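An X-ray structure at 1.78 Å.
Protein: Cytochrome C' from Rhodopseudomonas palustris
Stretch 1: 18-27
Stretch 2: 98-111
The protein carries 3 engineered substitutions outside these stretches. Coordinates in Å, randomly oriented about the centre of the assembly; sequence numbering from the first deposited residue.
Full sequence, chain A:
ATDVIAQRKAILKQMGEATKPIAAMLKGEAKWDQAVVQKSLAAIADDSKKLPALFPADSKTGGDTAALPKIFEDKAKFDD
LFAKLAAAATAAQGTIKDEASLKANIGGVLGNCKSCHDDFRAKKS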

# COMPACT_ATOMS: atom_id res chain seq x y z
N ALA A 18 4.92 2.42 -7.03
CA ALA A 18 3.69 2.44 -7.84
C ALA A 18 2.91 3.74 -7.65
O ALA A 18 2.13 4.12 -8.53
N THR A 19 3.08 4.41 -6.51
CA THR A 19 2.34 5.67 -6.31
C THR A 19 3.04 6.83 -7.01
O THR A 19 2.42 7.86 -7.25
N LYS A 20 4.32 6.69 -7.34
CA LYS A 20 5.00 7.80 -7.99
C LYS A 20 4.37 8.37 -9.29
O LYS A 20 4.16 9.59 -9.40
N PRO A 21 4.05 7.53 -10.28
CA PRO A 21 3.45 8.09 -11.50
C PRO A 21 2.09 8.73 -11.21
O PRO A 21 1.67 9.66 -11.88
N ILE A 22 1.37 8.17 -10.24
CA ILE A 22 0.07 8.75 -9.90
C ILE A 22 0.29 10.15 -9.29
O ILE A 22 -0.38 11.11 -9.67
N ALA A 23 1.24 10.27 -8.38
CA ALA A 23 1.52 11.57 -7.80
C ALA A 23 1.95 12.54 -8.90
O ALA A 23 1.60 13.71 -8.87
N ALA A 24 2.73 12.08 -9.88
CA ALA A 24 3.19 12.96 -10.95
C ALA A 24 2.02 13.49 -11.80
O ALA A 24 1.99 14.65 -12.25
N MET A 25 1.03 12.64 -12.02
CA MET A 25 -0.14 13.07 -12.77
C MET A 25 -0.92 14.09 -11.93
O MET A 25 -1.34 15.12 -12.44
N LEU A 26 -1.11 13.80 -10.64
CA LEU A 26 -1.87 14.71 -9.79
C LEU A 26 -1.19 16.08 -9.75
O LEU A 26 -1.85 17.10 -9.67
N LYS A 27 0.14 16.08 -9.79
CA LYS A 27 0.90 17.34 -9.79
C LYS A 27 0.89 18.07 -11.14
O LYS A 27 1.24 19.25 -11.22
N ASP A 98 -10.43 8.11 -16.19
CA ASP A 98 -9.94 9.31 -16.85
C ASP A 98 -9.31 10.20 -15.80
O ASP A 98 -9.39 9.87 -14.63
N GLU A 99 -8.74 11.34 -16.21
CA GLU A 99 -8.08 12.24 -15.27
C GLU A 99 -9.00 12.80 -14.23
O GLU A 99 -8.64 12.95 -13.06
N ALA A 100 -10.22 13.11 -14.64
CA ALA A 100 -11.16 13.64 -13.70
C ALA A 100 -11.48 12.65 -12.58
O ALA A 100 -11.54 13.06 -11.43
N SER A 101 -11.70 11.37 -12.92
CA SER A 101 -12.02 10.36 -11.91
C SER A 101 -10.76 10.02 -11.07
O SER A 101 -10.88 9.64 -9.91
N LEU A 102 -9.58 10.11 -11.67
CA LEU A 102 -8.35 9.95 -10.86
C LEU A 102 -8.36 11.05 -9.76
O LEU A 102 -8.14 10.76 -8.59
N LYS A 103 -8.61 12.32 -10.12
CA LYS A 103 -8.64 13.38 -9.11
C LYS A 103 -9.78 13.20 -8.07
O LYS A 103 -9.63 13.50 -6.89
N ALA A 104 -10.91 12.68 -8.49
CA ALA A 104 -12.00 12.54 -7.53
C ALA A 104 -11.88 11.31 -6.64
O ALA A 104 -12.23 11.36 -5.47
N ASN A 105 -11.32 10.23 -7.19
CA ASN A 105 -11.28 8.95 -6.48
C ASN A 105 -9.99 8.38 -5.88
O ASN A 105 -10.03 7.45 -5.05
N ILE A 106 -8.87 8.96 -6.24
CA ILE A 106 -7.60 8.40 -5.76
C ILE A 106 -7.41 8.56 -4.26
O ILE A 106 -6.74 7.72 -3.63
N GLY A 107 -7.96 9.61 -3.65
CA GLY A 107 -7.81 9.81 -2.21
C GLY A 107 -8.25 8.63 -1.35
O GLY A 107 -7.61 8.33 -0.33
N GLY A 108 -9.33 7.96 -1.74
CA GLY A 108 -9.80 6.81 -0.98
C GLY A 108 -8.77 5.69 -0.91
O GLY A 108 -8.68 4.93 0.06
N VAL A 109 -7.98 5.58 -1.97
CA VAL A 109 -6.96 4.57 -2.02
C VAL A 109 -5.77 4.95 -1.15
O VAL A 109 -5.39 4.22 -0.19
N LEU A 110 -5.17 6.09 -1.50
CA LEU A 110 -3.98 6.57 -0.82
C LEU A 110 -4.13 6.90 0.66
O LEU A 110 -3.14 6.91 1.39
N GLY A 111 -5.34 7.19 1.12
CA GLY A 111 -5.49 7.51 2.53
C GLY A 111 -5.17 6.32 3.46
O GLY A 111 -4.84 6.50 4.64

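Helix 18-27 packs against helix 99-111 in cytochrome c' from Rhodopseudomonas palustris. The two helix axes approach to 10.7 Å with 120° between their N-to-C directions, so residues late in the first helix meet residues early in the second: the CA atoms of Leu26 and Lys103 lie 6.9 Å apart, while Thr19 pairs with Leu110 near the other end of the contact. About 379 Å² is buried, counting both sides, and no hydrogen bond crosses; apolar side chains hold the two stretches together.

Apolar side chains make the contact. Ile22 (chi1 m, chi2 t) points toward the second helix and touches two residues one turn apart: its CG2 lies 3.8 Å from Ile106 CG1 and 4.1 Å from Leu102 CD1. Leu102 (t, p) and Ile106 (t, p) both point back toward the first helix, and all three are buried. Leu26 (m, t) starts sideways from the backbone, but its end comes nearer the second helix and covers the same pair from a more exposed position. Its CD2 is 4.0 Å from Leu102 CG and its CD1 4.0 Å from Ile106 CG2; CD2 also reaches the aliphatic part of Lys103, 4.2 Å from Lys103 CG. Met25 (m, t, t) points toward the second helix, with Met25 CB 4.0 Å from Leu102 CD2 and Met25 SD still 4.3 Å from that same atom, before the end of the chain leads away. Leu102 thus receives Ile22, Met25 and Leu26 together. At the other end, Thr19 (p) and Leu110 (m, t) point toward each other and meet through methyl groups, Thr19 CG2 to Leu110 CD2 at 4.0 Å.

None of the polar side-chain bonds joins the two stretches; apart from bonds that Thr19 OG1 and Ser101 OG make elsewhere in the structure, they lie within the second stretch. Asp98 (p) caps the start of its helix: OD1 accepts from Ser101 N at 2.8 Å, satisfying an amide that has no preceding turn to bond to, and also from Ser101 OG at 2.5 Å. Both residues lie beyond the reach of the first helix. One turn links Glu99 (t, t) to Lys103 (m, t, t, t), whose extended chain brings NZ within 3.4 Å of Glu99 OE2 in a salt bridge with a weak hydrogen bond. Both side chains leave the backbone sideways; Glu99 OE2 comes no closer to the first stretch than 4.4 Å, from Met25 O.

Gly107 and Gly108 take no part in the contact, and the first stretch leaves room for a CB at either.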

# COMPACT_ATOMS: atom_id res chain seq x y z
CB ALA A 18 2.76 1.23 -7.51
CB THR A 19 2.16 6.08 -4.81
OG1 THR A 19 3.44 6.42 -4.25
CG2 THR A 19 1.53 4.97 -4.01
CB LYS A 20 6.49 7.47 -8.19
CG LYS A 20 7.26 7.26 -6.88
CD LYS A 20 8.77 7.44 -7.13
CE LYS A 20 9.63 7.05 -5.92
NZ LYS A 20 9.74 5.57 -5.73
CB PRO A 21 3.27 6.87 -12.44
CG PRO A 21 4.02 5.81 -11.84
CD PRO A 21 4.13 6.06 -10.37
CB ILE A 22 -0.69 7.86 -8.90
CG1 ILE A 22 -1.24 6.63 -9.66
CG2 ILE A 22 -1.89 8.64 -8.28
CD1 ILE A 22 -1.70 5.52 -8.75
CB ALA A 23 2.63 11.46 -6.72
CB ALA A 24 4.24 12.22 -11.83
CB MET A 25 -1.03 11.88 -13.10
CG MET A 25 -0.54 11.08 -14.27
SD MET A 25 -1.41 9.51 -14.41
CE MET A 25 -0.09 8.50 -15.22
CB LEU A 26 -2.00 14.14 -8.40
CG LEU A 26 -2.85 12.89 -8.29
CD1 LEU A 26 -2.69 12.39 -6.87
CD2 LEU A 26 -4.33 13.18 -8.62
CB LYS A 27 2.35 17.07 -9.38
CG LYS A 27 2.51 16.93 -7.88
CD LYS A 27 3.69 16.08 -7.50
CE LYS A 27 4.98 16.84 -7.59
NZ LYS A 27 6.11 15.90 -7.37
CB ASP A 98 -11.07 10.05 -17.57
CG ASP A 98 -12.30 10.28 -16.71
OD1 ASP A 98 -12.17 10.43 -15.48
OD2 ASP A 98 -13.41 10.34 -17.27
CB GLU A 99 -7.36 13.37 -16.00
CG GLU A 99 -6.58 14.24 -15.02
CD GLU A 99 -5.40 14.91 -15.65
OE1 GLU A 99 -5.01 14.48 -16.77
OE2 GLU A 99 -4.85 15.84 -15.03
CB ALA A 100 -12.44 14.05 -14.43
CB SER A 101 -12.66 9.08 -12.53
OG SER A 101 -12.00 8.66 -13.69
CB LEU A 102 -7.12 10.13 -11.72
CG LEU A 102 -5.83 10.26 -10.91
CD1 LEU A 102 -5.52 8.91 -10.27
CD2 LEU A 102 -4.64 10.71 -11.80
CB LYS A 103 -8.75 14.77 -9.76
CG LYS A 103 -7.46 15.20 -10.56
CD LYS A 103 -7.74 16.39 -11.41
CE LYS A 103 -6.51 16.76 -12.19
NZ LYS A 103 -6.90 17.78 -13.19
CB ALA A 104 -13.34 12.48 -8.28
CB ASN A 105 -11.88 7.90 -7.39
CG ASN A 105 -13.33 8.21 -7.70
OD1 ASN A 105 -14.10 8.47 -6.79
ND2 ASN A 105 -13.70 8.21 -8.97
CB ILE A 106 -6.40 9.02 -6.56
CG1 ILE A 106 -5.13 8.13 -6.40
CG2 ILE A 106 -6.13 10.48 -6.10
CD1 ILE A 106 -5.33 6.69 -6.94
CB VAL A 109 -6.46 4.38 -3.48
CG1 VAL A 109 -5.43 3.28 -3.54
CG2 VAL A 109 -7.67 4.08 -4.41
CB LEU A 110 -3.39 7.78 -1.57
CG LEU A 110 -3.05 7.62 -3.07
CD1 LEU A 110 -2.31 8.85 -3.55
CD2 LEU A 110 -2.18 6.36 -3.28